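ABC transporter substrate-binding protein (Bradyrhizobium japonicum, PDB 4I1D) probably serves as the periplasmic solute-binding component of an ABC transporter, perhaps for polyamines, and holds d-malate in this crystal. Local coordinates at residues A[85-90]-A[98-103]. Sequence-based numbering, arbitrary orientation.
Sequences PNAAAM and YSVSYE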
ATOM      1  N   PRO A  85      53.637  15.062   3.132  1.00 64.21           N
ATOM      2  CA  PRO A  85      54.491  15.898   2.282  1.00 65.60           C
ATOM      3  C   PRO A  85      54.084  15.853   0.806  1.00 66.91           C
ATOM      4  O   PRO A  85      53.976  16.899   0.162  1.00 67.40           O
ATOM      5  CB  PRO A  85      55.875  15.279   2.472  1.00 70.53           C
ATOM      6  CG  PRO A  85      55.821  14.653   3.812  1.00 70.20           C
ATOM      7  CD  PRO A  85      54.426  14.151   3.980  1.00 66.46           C
ATOM      8  N   ASN A  86      53.852  14.654   0.282  1.00 63.87           N
ATOM      9  CA  ASN A  86      53.478  14.504  -1.115  1.00 61.01           C
ATOM     10  C   ASN A  86      52.186  15.246  -1.459  1.00 63.67           C
ATOM     11  O   ASN A  86      52.045  15.799  -2.552  1.00 58.17           O
ATOM     12  CB  ASN A  86      53.381  13.024  -1.495  1.00 59.06           C
ATOM     13  CG  ASN A  86      54.738  12.346  -1.535  1.00 70.61           C
ATOM     14  OD1 ASN A  86      55.753  12.984  -1.817  1.00 79.05           O
ATOM     15  ND2 ASN A  86      54.763  11.051  -1.251  1.00 70.55           N
ATOM     16  N   ALA A  87      51.247  15.273  -0.522  1.00 62.99           N
ATOM     17  CA  ALA A  87      49.986  15.951  -0.764  1.00 56.21           C
ATOM     18  C   ALA A  87      50.160  17.456  -0.612  1.00 58.65           C
ATOM     19  O   ALA A  87      49.578  18.237  -1.359  1.00 64.56           O
ATOM     20  CB  ALA A  87      48.917  15.437   0.182  1.00 61.14           C
ATOM     21  N   ALA A  88      50.967  17.858   0.362  1.00 64.74           N
ATOM     22  CA  ALA A  88      51.256  19.273   0.570  1.00 69.69           C
ATOM     23  C   ALA A  88      51.923  19.892  -0.653  1.00 67.87           C
ATOM     24  O   ALA A  88      51.717  21.071  -0.952  1.00 70.52           O
ATOM     25  CB  ALA A  88      52.132  19.463   1.805  1.00 67.55           C
ATOM     26  N   ALA A  89      52.723  19.099  -1.361  1.00 64.37           N
ATOM     27  CA  ALA A  89      53.444  19.601  -2.531  1.00 67.39           C
ATOM     28  C   ALA A  89      52.540  19.774  -3.756  1.00 67.40           C
ATOM     29  O   ALA A  89      52.917  20.442  -4.720  1.00 72.19           O
ATOM     30  CB  ALA A  89      54.630  18.698  -2.859  1.00 70.21           C
HETATM   31  N   MSE A  90      51.354  19.169  -3.719  1.00 55.95           N
HETATM   32  CA  MSE A  90      50.385  19.325  -4.804  1.00 62.85           C
HETATM   33  C   MSE A  90      49.726  20.704  -4.753  1.00 65.65           C
HETATM   34  O   MSE A  90      49.603  21.295  -3.678  1.00 68.23           O
HETATM   35  CB  MSE A  90      49.326  18.219  -4.744  1.00 56.60           C
HETATM   36  CG  MSE A  90      49.877  16.849  -5.110  1.00 63.87           C
HETATM   37 SE   MSE A  90      48.692  15.359  -4.663  0.74 67.67          SE
HETATM   38  CE  MSE A  90      47.073  15.973  -5.538  1.00 59.91           C
ATOM     39  N   TYR A  98      39.854  17.970   3.586  1.00 63.44           N
ATOM     40  CA  TYR A  98      39.494  16.607   3.963  1.00 62.04           C
ATOM     41  C   TYR A  98      39.923  15.539   2.961  1.00 61.65           C
ATOM     42  O   TYR A  98      39.659  14.361   3.177  1.00 61.84           O
ATOM     43  CB  TYR A  98      37.976  16.488   4.117  1.00 57.60           C
ATOM     44  CG  TYR A  98      37.329  17.609   4.885  1.00 64.99           C
ATOM     45  CD1 TYR A  98      37.387  17.650   6.268  1.00 67.89           C
ATOM     46  CD2 TYR A  98      36.641  18.619   4.224  1.00 71.90           C
ATOM     47  CE1 TYR A  98      36.791  18.670   6.978  1.00 75.67           C
ATOM     48  CE2 TYR A  98      36.041  19.647   4.926  1.00 79.13           C
ATOM     49  CZ  TYR A  98      36.120  19.665   6.306  1.00 86.46           C
ATOM     50  OH  TYR A  98      35.524  20.680   7.021  1.00100.13           O
ATOM     51  N   SER A  99      40.551  15.930   1.859  1.00 58.04           N
ATOM     52  CA  SER A  99      40.826  14.956   0.807  1.00 54.88           C
ATOM     53  C   SER A  99      41.995  15.344  -0.073  1.00 57.73           C
ATOM     54  O   SER A  99      42.443  16.488  -0.050  1.00 55.42           O
ATOM     55  CB  SER A  99      39.589  14.765  -0.068  1.00 49.44           C
ATOM     56  OG  SER A  99      39.328  15.936  -0.819  1.00 49.60           O
ATOM     57  N   VAL A 100      42.485  14.373  -0.843  1.00 52.71           N
ATOM     58  CA  VAL A 100      43.501  14.623  -1.864  1.00 54.78           C
ATOM     59  C   VAL A 100      43.095  13.934  -3.156  1.00 50.25           C
ATOM     60  O   VAL A 100      42.698  12.769  -3.138  1.00 51.69           O
ATOM     61  CB  VAL A 100      44.894  14.099  -1.457  1.00 60.71           C
ATOM     62  CG1 VAL A 100      45.958  14.592  -2.450  1.00 57.82           C
ATOM     63  CG2 VAL A 100      45.245  14.540  -0.047  1.00 66.55           C
ATOM     64  N   SER A 101      43.204  14.651  -4.274  1.00 45.86           N
ATOM     65  CA  SER A 101      42.875  14.091  -5.589  1.00 55.78           C
ATOM     66  C   SER A 101      43.680  12.827  -5.872  1.00 51.81           C
ATOM     67  O   SER A 101      44.897  12.790  -5.661  1.00 48.42           O
ATOM     68  CB  SER A 101      43.107  15.121  -6.695  1.00 58.07           C
ATOM     69  OG  SER A 101      42.336  16.283  -6.461  1.00 62.52           O
ATOM     70  N   TYR A 102      43.002  11.801  -6.373  1.00 46.08           N
ATOM     71  CA  TYR A 102      43.608  10.471  -6.473  1.00 43.23           C
ATOM     72  C   TYR A 102      43.776  10.015  -7.925  1.00 46.64           C
ATOM     73  O   TYR A 102      44.810   9.468  -8.287  1.00 45.95           O
ATOM     74  CB  TYR A 102      42.766   9.491  -5.667  1.00 42.93           C
ATOM     75  CG  TYR A 102      43.267   8.063  -5.597  1.00 51.66           C
ATOM     76  CD1 TYR A 102      44.537   7.764  -5.114  1.00 51.37           C
ATOM     77  CD2 TYR A 102      42.434   7.006  -5.956  1.00 48.40           C
ATOM     78  CE1 TYR A 102      44.972   6.450  -5.029  1.00 50.18           C
ATOM     79  CE2 TYR A 102      42.853   5.705  -5.884  1.00 48.03           C
ATOM     80  CZ  TYR A 102      44.121   5.426  -5.416  1.00 53.20           C
ATOM     81  OH  TYR A 102      44.523   4.117  -5.333  1.00 48.99           O
ATOM     82  N   GLU A 103      42.762  10.267  -8.751  1.00 46.70           N
ATOM     83  CA  GLU A 103      42.817   9.959 -10.175  1.00 46.90           C
ATOM     84  C   GLU A 103      41.727  10.724 -10.936  1.00 50.68           C
ATOM     85  O   GLU A 103      40.680  11.056 -10.374  1.00 46.63           O
ATOM     86  CB  GLU A 103      42.639   8.456 -10.385  1.00 41.89           C
ATOM     87  CG  GLU A 103      41.373   7.905  -9.747  1.00 40.03           C
ATOM     88  CD  GLU A 103      40.128   8.060 -10.632  1.00 48.41           C
ATOM     89  OE1 GLU A 103      39.004   8.056 -10.089  1.00 52.67           O
ATOM     90  OE2 GLU A 103      40.262   8.169 -11.869  1.00 44.83           O
TER
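Ala-87, on the short helix 85-88, faces Val-100, on the strand that runs on to residue 112. Their CA atoms are 6.7 Å apart, and no hydrogen bond joins the two segments. Within 85-90, Ala-89 N bonds to Pro-85 O and Met-90 N bonds to Ala-87 O. These bonds coil the segment, and Ala-87 and Met-90 both come to Val-100. Val-100 receives both with its two methyl groups. Its CG2 meets the Ala-87 CB at 3.8 Å. Its CG1 lies anti to the backbone N (chi1 -171°) and meets the selenomethionine Met-90, with 3.6 Å from CG1 to SE and the same from CG1 to CE. The Met-90 chain is extended at chi2 and bends at chi3 (53°). The bend sets CE against Val-100 CG1 and also within 3.9 Å of Ser-101 O. The contact is small, apolar and buried. The Ser-101 hydroxyl takes no part in it and bonds to Tyr-94 O. The seven residues that link the segments contain no helix or strand. From this link Arg-95 bonds to Met-90 O. On the strand side, Val-100 pairs with Leu-233 of the antiparallel strand 219-235, Tyr-102 and Glu-103 form a classic beta bulge opposite Thr-231, and the Tyr-102 side chain, which starts away from 85-90, packs against both that strand and helix 12-30.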